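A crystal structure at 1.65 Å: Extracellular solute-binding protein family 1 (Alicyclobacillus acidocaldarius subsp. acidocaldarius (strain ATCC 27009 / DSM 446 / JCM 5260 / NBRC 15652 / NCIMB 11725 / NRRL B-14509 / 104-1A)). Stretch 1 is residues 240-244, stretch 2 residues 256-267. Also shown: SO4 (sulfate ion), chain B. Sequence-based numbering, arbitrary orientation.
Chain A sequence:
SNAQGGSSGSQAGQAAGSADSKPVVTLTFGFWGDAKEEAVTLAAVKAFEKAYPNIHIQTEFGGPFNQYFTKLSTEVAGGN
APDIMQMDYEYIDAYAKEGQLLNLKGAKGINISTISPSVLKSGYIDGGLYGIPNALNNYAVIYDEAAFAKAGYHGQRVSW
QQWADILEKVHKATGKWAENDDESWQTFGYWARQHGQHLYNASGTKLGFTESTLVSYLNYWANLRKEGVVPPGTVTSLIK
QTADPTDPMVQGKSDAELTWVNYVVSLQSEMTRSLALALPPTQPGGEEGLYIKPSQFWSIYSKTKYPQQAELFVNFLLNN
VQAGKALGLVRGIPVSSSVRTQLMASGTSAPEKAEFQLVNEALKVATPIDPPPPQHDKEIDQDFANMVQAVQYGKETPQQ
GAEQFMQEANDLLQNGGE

Stretch 1 (240-244) KQTAD
Stretch 2, residues 256-267: AELTWVNYVVSL

A short turn without regular secondary structure lays two small side chains, Thr 242 and Ala 243, against a strand and the helix that follows it, in a compact contact of 306 Å² that is mostly apolar around the ring of Tyr 263 and polar where Thr 242 meets the strand. Stretch 1 folds as a type II beta turn from Gln 241 to Asp 244, closed by Asp 244 N to Gln 241 O at 3.1 Å. Its corner residues are Thr 242 (phi/psi -52/136) and Ala 243 (76/-1), and both point CA to CB toward stretch 2; Gln 241 (-158/154) leads in, and the CA-to-CB bond of Asp 244 (-69/157) points away from stretch 2.

Stretch 2 runs as a strand from Ala 256 to Trp 260, then reverses through a type I beta turn from Trp 260 to Tyr 263, with Tyr 263 N bonded to Trp 260 O at 3.1 Å. Val 261 (-62/-27) and Asn 262 (-55/-28) occupy the corners. Helical geometry follows, with Leu 267 N to Tyr 263 O at 2.9 Å, and the helix continues beyond the stretch. The closest CA atoms across the contact are those of Ala 243 and Leu 267, 5.4 Å apart.

Thr 242, with chi1 -66° (m), gives up the most area, 95 Å². Its methyl sits over one face of the Tyr 263 ring: CG2 lies 3.6 Å from the ring centroid and 17° off the normal, a CH-pi contact. Its hydroxyl lies by the strand, with OG1 of Thr 242 3.0 Å from OE2 of Glu 257, a distance suited to a hydrogen bond, although the proton has another acceptor within reach. Glu 257 reaches there nearly extended, chi1 -175° (t) and chi2 167° (t). A beta-branched residue with one methyl and one hydroxyl thus suits this mixed site.

Water 1 joins the hydroxyls of the two threonines, 2.8 Å from OG1 of Thr 242 and 2.7 Å from OG1 of Thr 259, whose chi1 is -174° (t). The same water donates to O3 of the sulfate at 2.6 Å. The ion, probably from the crystallisation liquor, also accepts a nearly straight bond from Trp 260, NE1 to O2 at 2.9 Å with an angle of 173°; Trp 260 has chi1 -62° (m) and chi2 92°.

The CA-to-CB bond of Tyr 263 points toward the turn, and chi1 -78° (m) with chi2 -67° brings its OH within 3.1 Å of OE1 of Gln 241. That glutamine starts sideways, but chi1 -176° (t) and chi2 77° (p) carry its end nearer.

The single methyl of Ala 243 packs close to the helix. Its CB lies 4.1 Å from CD1 of Tyr 263, 4.0 Å from CB of Ser 266 and 3.8 Å from CD2 of Leu 267. Leu 267, chi1 -73° (m) and chi2 165° (t), is buried and supplies an apolar surface beside that methyl.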

# COMPACT_ATOMS: atom_id res chain seq x y z
N LYS A 240 11.68 -5.63 -15.05
CA LYS A 240 10.51 -4.84 -15.49
C LYS A 240 9.55 -4.53 -14.34
O LYS A 240 9.08 -3.42 -14.21
CB LYS A 240 9.78 -5.58 -16.61
CG LYS A 240 10.62 -5.76 -17.85
CD LYS A 240 9.86 -6.55 -18.92
CE LYS A 240 10.77 -7.06 -20.04
NZ LYS A 240 10.05 -8.15 -20.75
N GLN A 241 9.24 -5.53 -13.53
CA GLN A 241 8.34 -5.38 -12.39
C GLN A 241 8.64 -6.49 -11.41
O GLN A 241 9.11 -7.56 -11.79
CB GLN A 241 6.87 -5.47 -12.85
CG GLN A 241 5.82 -5.24 -11.76
CD GLN A 241 5.65 -3.77 -11.41
OE1 GLN A 241 5.94 -3.34 -10.29
NE2 GLN A 241 5.18 -2.98 -12.38
N THR A 242 8.36 -6.26 -10.13
CA THR A 242 8.38 -7.34 -9.17
C THR A 242 7.51 -8.50 -9.66
O THR A 242 6.39 -8.28 -10.15
CB THR A 242 7.86 -6.85 -7.80
OG1 THR A 242 8.79 -5.89 -7.30
CG2 THR A 242 7.72 -7.98 -6.81
N ALA A 243 8.03 -9.71 -9.52
CA ALA A 243 7.32 -10.94 -9.83
C ALA A 243 7.22 -11.23 -11.34
O ALA A 243 6.69 -12.27 -11.72
CB ALA A 243 5.95 -10.97 -9.16
N ASP A 244 7.75 -10.34 -12.17
CA ASP A 244 7.91 -10.56 -13.62
C ASP A 244 8.96 -11.64 -13.81
O ASP A 244 9.81 -11.83 -12.95
CB ASP A 244 8.41 -9.25 -14.27
CG ASP A 244 8.35 -9.27 -15.79
OD1 ASP A 244 7.24 -9.09 -16.33
OD2 ASP A 244 9.42 -9.46 -16.44
N ALA A 256 15.62 -13.10 -1.84
CA ALA A 256 14.71 -12.21 -1.10
C ALA A 256 14.44 -10.94 -1.87
O ALA A 256 15.22 -10.54 -2.72
CB ALA A 256 15.28 -11.83 0.27
N GLU A 257 13.35 -10.29 -1.50
CA GLU A 257 12.96 -9.03 -2.09
C GLU A 257 12.13 -8.24 -1.07
O GLU A 257 11.24 -8.79 -0.43
CB GLU A 257 12.16 -9.35 -3.34
CG GLU A 257 11.76 -8.19 -4.17
CD GLU A 257 11.25 -8.61 -5.54
OE1 GLU A 257 11.06 -9.84 -5.85
OE2 GLU A 257 11.06 -7.68 -6.33
N LEU A 258 12.47 -6.96 -0.91
CA LEU A 258 11.72 -6.01 -0.11
C LEU A 258 10.73 -5.36 -1.06
O LEU A 258 11.13 -4.63 -1.97
CB LEU A 258 12.66 -4.94 0.46
CG LEU A 258 11.99 -3.70 1.06
CD1 LEU A 258 11.15 -4.10 2.25
CD2 LEU A 258 13.03 -2.65 1.44
N THR A 259 9.45 -5.67 -0.89
CA THR A 259 8.44 -5.16 -1.80
C THR A 259 7.08 -5.17 -1.12
O THR A 259 6.98 -5.48 0.07
CB THR A 259 8.39 -5.99 -3.09
OG1 THR A 259 7.49 -5.38 -4.03
CG2 THR A 259 7.96 -7.41 -2.79
N TRP A 260 6.04 -4.83 -1.86
CA TRP A 260 4.70 -4.86 -1.30
C TRP A 260 4.26 -6.28 -1.00
O TRP A 260 4.47 -7.20 -1.81
CB TRP A 260 3.71 -4.16 -2.23
CG TRP A 260 4.10 -2.75 -2.39
CD1 TRP A 260 4.91 -2.21 -3.37
CD2 TRP A 260 3.75 -1.68 -1.52
NE1 TRP A 260 5.08 -0.85 -3.14
CE2 TRP A 260 4.37 -0.50 -2.02
CE3 TRP A 260 2.97 -1.59 -0.36
CZ2 TRP A 260 4.22 0.74 -1.40
CZ3 TRP A 260 2.83 -0.34 0.26
CH2 TRP A 260 3.45 0.80 -0.27
N VAL A 261 3.63 -6.47 0.15
CA VAL A 261 3.32 -7.80 0.63
C VAL A 261 2.37 -8.56 -0.31
O VAL A 261 2.44 -9.78 -0.38
CB VAL A 261 2.80 -7.78 2.08
CG1 VAL A 261 1.38 -7.24 2.16
CG2 VAL A 261 2.88 -9.17 2.69
N ASN A 262 1.54 -7.83 -1.05
CA ASN A 262 0.61 -8.41 -2.02
C ASN A 262 1.28 -9.29 -3.05
O ASN A 262 0.65 -10.21 -3.58
CB ASN A 262 -0.20 -7.30 -2.74
CG ASN A 262 0.60 -6.59 -3.84
OD1 ASN A 262 1.42 -5.72 -3.56
ND2 ASN A 262 0.31 -6.91 -5.10
N TYR A 263 2.55 -9.02 -3.34
CA TYR A 263 3.29 -9.79 -4.32
C TYR A 263 3.58 -11.22 -3.90
O TYR A 263 3.98 -12.02 -4.74
CB TYR A 263 4.61 -9.09 -4.69
CG TYR A 263 4.44 -7.94 -5.64
CD1 TYR A 263 4.03 -8.15 -6.94
CD2 TYR A 263 4.71 -6.64 -5.24
CE1 TYR A 263 3.87 -7.11 -7.83
CE2 TYR A 263 4.56 -5.58 -6.13
CZ TYR A 263 4.13 -5.82 -7.42
OH TYR A 263 3.99 -4.80 -8.32
N VAL A 264 3.40 -11.56 -2.61
CA VAL A 264 3.75 -12.92 -2.19
C VAL A 264 2.94 -13.98 -2.94
O VAL A 264 3.47 -15.05 -3.22
CB VAL A 264 3.68 -13.14 -0.66
CG1 VAL A 264 2.26 -13.11 -0.16
CG2 VAL A 264 4.34 -14.46 -0.28
N VAL A 265 1.68 -13.69 -3.27
CA VAL A 265 0.86 -14.68 -3.96
C VAL A 265 1.43 -14.95 -5.35
O VAL A 265 1.64 -16.11 -5.72
CB VAL A 265 -0.62 -14.24 -4.06
CG1 VAL A 265 -1.39 -15.12 -5.05
CG2 VAL A 265 -1.26 -14.28 -2.68
N SER A 266 1.69 -13.89 -6.10
CA SER A 266 2.30 -14.00 -7.43
C SER A 266 3.66 -14.68 -7.39
O SER A 266 3.92 -15.58 -8.16
CB SER A 266 2.46 -12.62 -8.09
OG SER A 266 1.21 -12.02 -8.29
N LEU A 267 4.53 -14.23 -6.49
CA LEU A 267 5.86 -14.81 -6.38
C LEU A 267 5.79 -16.29 -6.04
O LEU A 267 6.47 -17.10 -6.64
CB LEU A 267 6.70 -14.10 -5.32
CG LEU A 267 7.18 -12.72 -5.75
CD1 LEU A 267 7.67 -11.96 -4.54
CD2 LEU A 267 8.27 -12.80 -6.83
S SO4 B . 8.07 0.08 -5.19
O1 SO4 B . 8.81 0.84 -6.22
O2 SO4 B . 6.85 0.81 -4.77
O3 SO4 B . 7.64 -1.21 -5.75
O4 SO4 B . 8.97 -0.15 -4.04
O HOH W 1 8.58 -3.63 -5.70